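Local structure of large component of pyocin AP41 (Pseudomonas aeruginosa, 4UHQ) at residues 79-84 with 90-95; 34-39 with 53-58; 96-101 with 106-111. The protein probably acts as a metal-dependent DNA endonuclease, the toxic nuclease domain of a bacteriocin of the colicin/pyocin family. All blocks are in the same frame, centred on the assembly; numbering follows the deposited sequence.

In the fold
The three contacts follow one another along the DNase domain: interaction 2 closes before interaction 1 opens, and interaction 1 runs directly into interaction 3. Interaction 2 packs helix 31-37 on helix 45-57. Interaction 1 lies in the loop between helix 68-75 and strand 95-98, and interaction 3 follows that strand into the loop before strand 114-117. Centres of 1 and 3 lie about 19 Å apart on opposite sides of the chain's centre, and those of 2 and 3 about 16 Å. Trp-53 of helix 45-57 packs on Pro-80 and Ile-96, joining the helical part to the HNH region that carries the nickel ion.

Interaction 1 (79-84 with 90-95); sequences APYAVP and SKEKFE
Tyr-81 and Lys-93 lie alongside each other within the HNH part of the DNase domain, where the loop that runs into strand 95-98 folds back on itself in a single beta bridge. They form an antiparallel, non-hydrogen-bonded pair flanked by two backbone hydrogen bonds, Phe-94 N to Pro-80 O and Ala-82 N to Glu-92 O, each 2.9 Å; the first runs almost straight along the carbonyl axis, with a C=O...N angle of 170°. Lys-93 CG is anti to the carbonyl carbon (chi1 -57°) and the chain is extended beyond it, which runs it along the Tyr-81 ring, CG over one face and off toward the rim. Its CE stays 3.7 Å from Tyr-81 CE2, so the aliphatic part of the lysine flanks the ring up to the hydroxyl. Glu-92 comes to the edge of the same ring. On the other side of the bridge Ala-82 CB sits over a face of the Phe-94 ring as a CH-pi contact, 4.1 Å from the centroid and 16° off the normal. Pro-80 CG meets that ring at CD2 (3.7 Å), the two side chains crossing at about a right angle. A second shell positions the first: Asn-70 OD1 accepts from Tyr-81 N, Phe-73 meets the tyrosine ring edge-to-face, and Trp-53 covers Ala-79 and Pro-80. Next in the chain, Glu-95 OE1 bonds to His-122, a nickel ligand. A water joins the segments beside the Tyr-81/Lys-93 pair, giving a hydrogen to Ala-79 O at 2.7 Å and accepting one from Lys-93 NZ at 2.9 Å.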
loop_
_atom_site.group_PDB
_atom_site.type_symbol
_atom_site.label_atom_id
_atom_site.label_comp_id
_atom_site.label_asym_id
_atom_site.label_seq_id
_atom_site.Cartn_x
_atom_site.Cartn_y
_atom_site.Cartn_z
ATOM N N ALA A 79 -3.144 -0.256 -9.142
ATOM C CA ALA A 79 -3.395 0.643 -8.046
ATOM C C ALA A 79 -4.442 1.692 -8.364
ATOM O O ALA A 79 -4.531 2.175 -9.489
ATOM C CB ALA A 79 -2.086 1.335 -7.628
ATOM N N PRO A 80 -5.211 2.099 -7.342
ATOM C CA PRO A 80 -6.220 3.132 -7.589
ATOM C C PRO A 80 -5.535 4.501 -7.655
ATOM O O PRO A 80 -4.434 4.683 -7.093
ATOM C CB PRO A 80 -7.137 3.057 -6.367
ATOM C CG PRO A 80 -6.288 2.436 -5.260
ATOM C CD PRO A 80 -5.235 1.595 -5.962
ATOM N N TYR A 81 -6.129 5.421 -8.368
ATOM C CA TYR A 81 -5.617 6.793 -8.471
ATOM C C TYR A 81 -5.958 7.597 -7.253
ATOM O O TYR A 81 -7.070 7.549 -6.722
ATOM C CB TYR A 81 -6.246 7.493 -9.694
ATOM C CG TYR A 81 -5.808 6.936 -11.009
ATOM C CD1 TYR A 81 -6.513 5.887 -11.592
ATOM C CD2 TYR A 81 -4.701 7.438 -11.677
ATOM C CE1 TYR A 81 -6.149 5.373 -12.816
ATOM C CE2 TYR A 81 -4.315 6.930 -12.908
ATOM C CZ TYR A 81 -5.030 5.878 -13.455
ATOM O OH TYR A 81 -4.648 5.367 -14.673
ATOM N N ALA A 82 -4.989 8.391 -6.811
ATOM C CA ALA A 82 -5.220 9.393 -5.766
ATOM C C ALA A 82 -5.746 10.695 -6.374
ATOM O O ALA A 82 -5.621 10.886 -7.583
ATOM C CB ALA A 82 -3.886 9.652 -4.995
ATOM N N VAL A 83 -6.296 11.610 -5.552
ATOM C CA VAL A 83 -6.739 12.884 -6.105
ATOM C C VAL A 83 -5.554 13.673 -6.643
ATOM O O VAL A 83 -4.404 13.475 -6.227
ATOM C CB VAL A 83 -7.503 13.753 -5.066
ATOM C CG1 VAL A 83 -8.849 13.053 -4.706
ATOM C CG2 VAL A 83 -6.651 14.025 -3.858
ATOM N N PRO A 84 -5.804 14.588 -7.563
ATOM C CA PRO A 84 -4.697 15.229 -8.251
ATOM C C PRO A 84 -3.722 15.979 -7.328
ATOM O O PRO A 84 -2.527 16.055 -7.622
ATOM C CB PRO A 84 -5.413 16.215 -9.178
ATOM C CG PRO A 84 -6.637 15.420 -9.556
ATOM C CD PRO A 84 -7.094 14.793 -8.274
ATOM N N SER A 90 4.971 12.209 -12.400
ATOM C CA SER A 90 4.160 11.260 -13.150
ATOM C C SER A 90 3.505 10.235 -12.244
ATOM O O SER A 90 2.793 9.349 -12.726
ATOM C CB SER A 90 4.999 10.544 -14.198
ATOM O OG SER A 90 5.952 9.710 -13.574
ATOM N N LYS A 91 3.746 10.312 -10.943
ATOM C CA LYS A 91 3.147 9.317 -10.041
ATOM C C LYS A 91 1.783 9.762 -9.537
ATOM O O LYS A 91 1.648 10.831 -8.918
ATOM C CB LYS A 91 4.107 9.023 -8.857
ATOM C CG LYS A 91 5.409 8.338 -9.276
ATOM C CD LYS A 91 6.420 8.280 -8.143
ATOM C CE LYS A 91 7.190 9.578 -7.982
ATOM N NZ LYS A 91 8.223 9.446 -6.920
ATOM N N GLU A 92 0.736 8.989 -9.857
ATOM C CA GLU A 92 -0.628 9.430 -9.638
ATOM C C GLU A 92 -1.433 8.485 -8.775
ATOM O O GLU A 92 -2.585 8.785 -8.445
ATOM C CB GLU A 92 -1.328 9.554 -10.999
ATOM C CG GLU A 92 -0.580 10.484 -11.899
ATOM C CD GLU A 92 -1.250 10.669 -13.240
ATOM O OE1 GLU A 92 -1.881 9.710 -13.742
ATOM O OE2 GLU A 92 -1.131 11.782 -13.779
ATOM N N LYS A 93 -0.868 7.325 -8.453
ATOM C CA LYS A 93 -1.650 6.292 -7.813
ATOM C C LYS A 93 -1.183 6.062 -6.378
ATOM O O LYS A 93 -0.023 6.292 -6.023
ATOM C CB LYS A 93 -1.524 4.980 -8.599
ATOM C CG LYS A 93 -1.943 5.120 -10.058
ATOM C CD LYS A 93 -1.719 3.839 -10.867
ATOM C CE LYS A 93 -1.955 4.181 -12.343
ATOM N NZ LYS A 93 -2.084 2.915 -13.165
ATOM N N PHE A 94 -2.096 5.523 -5.567
ATOM C CA PHE A 94 -1.708 5.096 -4.231
ATOM C C PHE A 94 -0.537 4.114 -4.309
ATOM O O PHE A 94 -0.472 3.236 -5.181
ATOM C CB PHE A 94 -2.924 4.469 -3.515
ATOM C CG PHE A 94 -3.956 5.474 -3.109
ATOM C CD1 PHE A 94 -3.860 6.115 -1.913
ATOM C CD2 PHE A 94 -5.066 5.696 -3.912
ATOM C CE1 PHE A 94 -4.822 7.050 -1.515
ATOM C CE2 PHE A 94 -6.021 6.622 -3.522
ATOM C CZ PHE A 94 -5.917 7.264 -2.334
ATOM N N GLU A 95 0.398 4.304 -3.391
ATOM C CA GLU A 95 1.641 3.544 -3.350
ATOM C C GLU A 95 1.746 2.719 -2.097
ATOM O O GLU A 95 1.228 3.109 -1.062
ATOM C CB GLU A 95 2.857 4.530 -3.426
ATOM C CG GLU A 95 2.900 5.163 -4.839
ATOM C CD GLU A 95 3.970 6.184 -5.047
ATOM O OE1 GLU A 95 4.649 6.541 -4.058
ATOM O OE2 GLU A 95 4.103 6.654 -6.206
HETATM O O HOH W 1 -4.705 2.232 -12.153
#

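Interaction 2 (34-39 with 53-58)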
loop_
_atom_site.group_PDB
_atom_site.type_symbol
_atom_site.label_atom_id
_atom_site.label_comp_id
_atom_site.label_asym_id
_atom_site.label_seq_id
_atom_site.Cartn_x
_atom_site.Cartn_y
_atom_site.Cartn_z
ATOM N N ALA A 34 -4.423 -8.680 4.445
ATOM C CA ALA A 34 -3.233 -9.485 4.804
ATOM C C ALA A 34 -3.552 -10.982 4.771
ATOM O O ALA A 34 -2.723 -11.785 4.345
ATOM C CB ALA A 34 -2.710 -9.094 6.177
ATOM N N ASP A 35 -4.750 -11.361 5.222
ATOM C CA ASP A 35 -5.101 -12.777 5.277
ATOM C C ASP A 35 -5.102 -13.441 3.904
ATOM O O ASP A 35 -4.933 -14.663 3.816
ATOM C CB ASP A 35 -6.489 -12.969 5.908
ATOM C CG ASP A 35 -6.532 -12.658 7.421
ATOM O OD1 ASP A 35 -5.476 -12.678 8.085
ATOM O OD2 ASP A 35 -7.657 -12.371 7.899
ATOM N N GLN A 36 -5.340 -12.651 2.832
ATOM C CA GLN A 36 -5.375 -13.201 1.487
ATOM C C GLN A 36 -3.985 -13.330 0.859
ATOM O O GLN A 36 -3.863 -13.931 -0.207
ATOM C CB GLN A 36 -6.196 -12.318 0.546
ATOM C CG GLN A 36 -7.616 -12.157 0.877
ATOM C CD GLN A 36 -8.251 -11.178 -0.089
ATOM O OE1 GLN A 36 -8.449 -11.466 -1.288
ATOM N NE2 GLN A 36 -8.589 -9.997 0.432
ATOM N N LEU A 37 -2.964 -12.757 1.497
ATOM C CA LEU A 37 -1.600 -12.713 0.948
ATOM C C LEU A 37 -0.562 -13.473 1.764
ATOM O O LEU A 37 0.349 -14.090 1.203
ATOM C CB LEU A 37 -1.135 -11.251 0.841
ATOM C CG LEU A 37 -2.083 -10.414 -0.040
ATOM C CD1 LEU A 37 -1.701 -8.939 0.119
ATOM C CD2 LEU A 37 -2.018 -10.780 -1.490
ATOM N N ARG A 38 -0.708 -13.422 3.083
ATOM C CA ARG A 38 0.241 -14.053 3.994
ATOM C C ARG A 38 0.437 -15.533 3.669
ATOM O O ARG A 38 -0.523 -16.276 3.455
ATOM C CB ARG A 38 -0.244 -13.887 5.440
ATOM C CG ARG A 38 0.638 -14.615 6.471
ATOM C CD ARG A 38 0.143 -14.432 7.871
ATOM N NE ARG A 38 -1.212 -14.955 8.065
ATOM C CZ ARG A 38 -2.290 -14.187 8.128
ATOM N NH1 ARG A 38 -2.173 -12.873 7.988
ATOM N NH2 ARG A 38 -3.490 -14.722 8.298
ATOM N N GLY A 39 1.690 -15.965 3.628
ATOM C CA GLY A 39 1.992 -17.350 3.366
ATOM C C GLY A 39 2.153 -17.692 1.901
ATOM O O GLY A 39 2.647 -18.770 1.594
ATOM N N TRP A 53 -3.631 -5.547 -4.855
ATOM C CA TRP A 53 -4.796 -4.751 -5.236
ATOM C C TRP A 53 -5.935 -5.670 -5.651
ATOM O O TRP A 53 -7.107 -5.326 -5.457
ATOM C CB TRP A 53 -4.465 -3.758 -6.327
ATOM C CG TRP A 53 -3.587 -2.652 -5.763
ATOM C CD1 TRP A 53 -2.285 -2.429 -6.066
ATOM C CD2 TRP A 53 -3.965 -1.689 -4.764
ATOM N NE1 TRP A 53 -1.822 -1.348 -5.333
ATOM C CE2 TRP A 53 -2.812 -0.897 -4.510
ATOM C CE3 TRP A 53 -5.138 -1.448 -4.024
ATOM C CZ2 TRP A 53 -2.805 0.158 -3.604
ATOM C CZ3 TRP A 53 -5.126 -0.370 -3.128
ATOM C CH2 TRP A 53 -3.958 0.403 -2.913
ATOM N N MET A 54 -5.634 -6.857 -6.209
ATOM C CA MET A 54 -6.740 -7.820 -6.464
ATOM C C MET A 54 -7.402 -8.259 -5.152
ATOM O O MET A 54 -8.632 -8.422 -5.112
ATOM C CB MET A 54 -6.213 -9.024 -7.217
ATOM C CG MET A 54 -5.578 -8.613 -8.506
ATOM S SD MET A 54 -6.123 -9.757 -9.743
ATOM C CE MET A 54 -7.912 -9.757 -9.338
ATOM N N ALA A 55 -6.622 -8.434 -4.084
ATOM C CA ALA A 55 -7.218 -8.766 -2.785
ATOM C C ALA A 55 -8.132 -7.647 -2.304
ATOM O O ALA A 55 -9.228 -7.914 -1.794
ATOM C CB ALA A 55 -6.123 -9.034 -1.737
ATOM N N VAL A 56 -7.697 -6.405 -2.474
ATOM C CA VAL A 56 -8.567 -5.262 -2.156
ATOM C C VAL A 56 -9.870 -5.373 -2.924
ATOM O O VAL A 56 -10.963 -5.136 -2.399
ATOM C CB VAL A 56 -7.843 -3.948 -2.460
ATOM C CG1 VAL A 56 -8.772 -2.719 -2.405
ATOM C CG2 VAL A 56 -6.668 -3.774 -1.461
ATOM N N SER A 57 -9.770 -5.687 -4.202
ATOM C CA SER A 57 -10.969 -5.742 -5.061
ATOM C C SER A 57 -11.989 -6.781 -4.614
ATOM O O SER A 57 -13.187 -6.651 -4.943
ATOM C CB SER A 57 -10.528 -5.993 -6.522
ATOM O OG SER A 57 -10.349 -7.401 -6.795
ATOM N N LYS A 58 -11.534 -7.807 -3.889
ATOM C CA LYS A 58 -12.413 -8.874 -3.459
ATOM C C LYS A 58 -12.975 -8.631 -2.071
ATOM O O LYS A 58 -13.751 -9.459 -1.584
ATOM C CB LYS A 58 -11.661 -10.206 -3.501
ATOM C CG LYS A 58 -11.324 -10.660 -4.908
ATOM C CD LYS A 58 -10.292 -11.782 -4.907
ATOM C CE LYS A 58 -9.947 -12.213 -6.328
ATOM N NZ LYS A 58 -8.917 -13.300 -6.324
#
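With CG beside its backbone N and CD anti to CA (chi2 176°), Gln-36 reaches straight out from helix 31-37 and lays its amide against Ala-55. This is a helix-helix contact in the helical part of the DNase domain, made near the C-terminal ends of helices 31-37 and 45-57. A chi3 of 71° turns the amide so that it lies with one face over the methyl, CD, OE1 and NE2 all 3.4 Å from Ala-55 CB, while Gln-36 CB lies farther off. NE2 gives a hydrogen bond of 3.1 Å to Ala-55 O, nearly in the plane of the glutamine amide but well above the plane of the carbonyl. Because the C=O...N angle is only 105°, the amide meets this oxygen from its flank, and Lys-58 N approaches it from the opposite face. The helix-end carbonyl thus serves a main-chain and a side-chain donor together. NE2 also makes a weak bond back to Gln-32 O within its own helix, which may help to hold the amide's rotation. Leu-37 only just reaches Ala-55, and its side chain also touches Phe-48, Gln-51 and Phe-52 of helix 45-57. At the edge of the contact the extended side chain of Lys-58 runs past the oxygen end of the amide, its CD 4.1 Å from Gln-36 OE1.

Interaction 3 (96-101 with 106-111). With NI (nickel (II) ion), chain E.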
loop_
_atom_site.group_PDB
_atom_site.type_symbol
_atom_site.label_atom_id
_atom_site.label_comp_id
_atom_site.label_asym_id
_atom_site.label_seq_id
_atom_site.Cartn_x
_atom_site.Cartn_y
_atom_site.Cartn_z
ATOM N N ILE A 96 2.431 1.579 -2.195
ATOM C CA ILE A 96 2.731 0.753 -1.040
ATOM C C ILE A 96 4.148 1.111 -0.585
ATOM O O ILE A 96 5.105 0.937 -1.357
ATOM C CB ILE A 96 2.640 -0.724 -1.410
ATOM C CG1 ILE A 96 1.270 -1.063 -1.982
ATOM C CG2 ILE A 96 2.919 -1.568 -0.133
ATOM C CD1 ILE A 96 1.243 -2.465 -2.618
ATOM N N HIS A 97 4.266 1.719 0.588
ATOM C CA HIS A 97 5.577 2.129 1.111
ATOM C C HIS A 97 6.049 1.161 2.186
ATOM O O HIS A 97 5.275 0.669 3.022
ATOM C CB HIS A 97 5.455 3.573 1.649
ATOM C CG HIS A 97 6.485 3.995 2.671
ATOM N ND1 HIS A 97 7.818 4.281 2.379
ATOM C CD2 HIS A 97 6.324 4.288 3.989
ATOM C CE1 HIS A 97 8.426 4.685 3.480
ATOM N NE2 HIS A 97 7.543 4.693 4.474
ATOM N N HIS A 98 7.341 0.859 2.130
ATOM C CA HIS A 98 7.983 0.048 3.151
ATOM C C HIS A 98 8.389 0.947 4.314
ATOM O O HIS A 98 9.225 1.832 4.182
ATOM C CB HIS A 98 9.206 -0.676 2.543
ATOM C CG HIS A 98 8.801 -1.757 1.587
ATOM N ND1 HIS A 98 8.558 -1.531 0.243
ATOM C CD2 HIS A 98 8.583 -3.077 1.807
ATOM C CE1 HIS A 98 8.169 -2.679 -0.318
ATOM N NE2 HIS A 98 8.174 -3.628 0.610
ATOM N N VAL A 99 7.752 0.723 5.460
ATOM C CA VAL A 99 7.861 1.589 6.630
ATOM C C VAL A 99 9.308 1.705 7.092
ATOM O O VAL A 99 9.800 2.812 7.323
ATOM C CB VAL A 99 6.979 1.053 7.764
ATOM C CG1 VAL A 99 7.143 1.868 9.017
ATOM C CG2 VAL A 99 5.496 1.122 7.355
ATOM N N VAL A 100 9.970 0.557 7.250
ATOM C CA VAL A 100 11.442 0.523 7.299
ATOM C C VAL A 100 11.856 0.318 5.847
ATOM O O VAL A 100 11.535 -0.700 5.223
ATOM C CB VAL A 100 11.957 -0.629 8.152
ATOM C CG1 VAL A 100 13.504 -0.634 8.109
ATOM C CG2 VAL A 100 11.437 -0.494 9.576
ATOM N N PRO A 101 12.476 1.321 5.250
ATOM C CA PRO A 101 12.775 1.191 3.831
ATOM C C PRO A 101 13.659 0.001 3.477
ATOM O O PRO A 101 14.459 -0.484 4.277
ATOM C CB PRO A 101 13.499 2.499 3.507
ATOM C CG PRO A 101 12.857 3.474 4.488
ATOM C CD PRO A 101 12.744 2.686 5.756
ATOM N N GLY A 106 14.759 -2.960 5.699
ATOM C CA GLY A 106 13.375 -3.410 5.819
ATOM C C GLY A 106 13.003 -4.597 4.937
ATOM O O GLY A 106 13.598 -4.835 3.896
ATOM N N ALA A 107 11.971 -5.317 5.381
ATOM C CA ALA A 107 11.486 -6.534 4.708
ATOM C C ALA A 107 10.601 -6.191 3.514
ATOM O O ALA A 107 9.730 -5.335 3.576
ATOM C CB ALA A 107 10.702 -7.414 5.724
ATOM N N LEU A 108 10.809 -6.896 2.412
ATOM C CA LEU A 108 10.072 -6.646 1.173
ATOM C C LEU A 108 8.613 -7.078 1.211
ATOM O O LEU A 108 7.718 -6.324 0.793
ATOM C CB LEU A 108 10.779 -7.391 0.021
ATOM C CG LEU A 108 10.222 -7.177 -1.391
ATOM C CD1 LEU A 108 10.155 -5.754 -1.805
ATOM C CD2 LEU A 108 11.095 -7.945 -2.393
ATOM N N TYR A 109 8.358 -8.287 1.729
ATOM C CA TYR A 109 6.985 -8.847 1.648
ATOM C C TYR A 109 6.360 -9.042 3.018
ATOM O O TYR A 109 5.377 -9.788 3.170
ATOM C CB TYR A 109 6.989 -10.187 0.933
ATOM C CG TYR A 109 7.528 -10.179 -0.464
ATOM C CD1 TYR A 109 6.847 -9.523 -1.483
ATOM C CD2 TYR A 109 8.694 -10.858 -0.785
ATOM C CE1 TYR A 109 7.324 -9.549 -2.802
ATOM C CE2 TYR A 109 9.187 -10.865 -2.085
ATOM C CZ TYR A 109 8.501 -10.223 -3.078
ATOM O OH TYR A 109 8.979 -10.247 -4.366
ATOM N N ASN A 110 6.909 -8.358 4.020
ATOM C CA ASN A 110 6.275 -8.354 5.342
ATOM C C ASN A 110 5.188 -7.311 5.349
ATOM O O ASN A 110 5.446 -6.138 5.301
ATOM C CB ASN A 110 7.311 -8.070 6.446
ATOM C CG ASN A 110 6.690 -8.069 7.819
ATOM O OD1 ASN A 110 5.475 -8.115 7.970
ATOM N ND2 ASN A 110 7.538 -8.089 8.860
ATOM N N ILE A 111 3.947 -7.784 5.400
ATOM C CA ILE A 111 2.805 -6.896 5.328
ATOM C C ILE A 111 2.764 -5.919 6.522
ATOM O O ILE A 111 2.246 -4.785 6.385
ATOM C CB ILE A 111 1.524 -7.747 5.250
ATOM C CG1 ILE A 111 1.499 -8.555 3.925
ATOM C CG2 ILE A 111 0.274 -6.865 5.429
ATOM C CD1 ILE A 111 0.634 -9.846 3.990
HETATM NI NI NI E . 9.037 4.144 0.689
HETATM O O HOH W 2 10.347 3.030 1.992
#
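The side chain of His-98 spans the two segments to grip a main-chain oxygen: His-98 NE2 donates to Leu-108 O at a short 2.7 Å. The acceptor lies only 2° out of the imidazole plane, and Ala-107 O sits at the same ring edge, 3.1 Å from His-98 CD2. Leu-108 CG, anti to its own N (chi1 -176°), carries CD1 back to within 3.8 Å of His-98 NE2, so the leucine supplies both the acceptor and an apolar neighbour. His-98 ND1 is hydrogen-bonded to a citrate, probably from the crystallisation liquor, while Trp-45 packs against the ring. Nearer the turn, Gly-106 N bonds to Pro-101 O (2.9 Å), and Gly-106 CA points a hydrogen at Val-100 O, 3.3 Å away and nearly straight (173° at H). His-97, just before His-98, faces the metal: its ND1 binds nickel at 2.1 Å, alongside a water at 2.2 Å, and His-122 and His-126 of helix 119-132 complete the trio of histidine ligands. The paired histidines on a strand, with metal ligands from the helix that follows the second strand, are as in the beta-beta-alpha-metal (HNH, His-Me finger) site of colicin-type DNases.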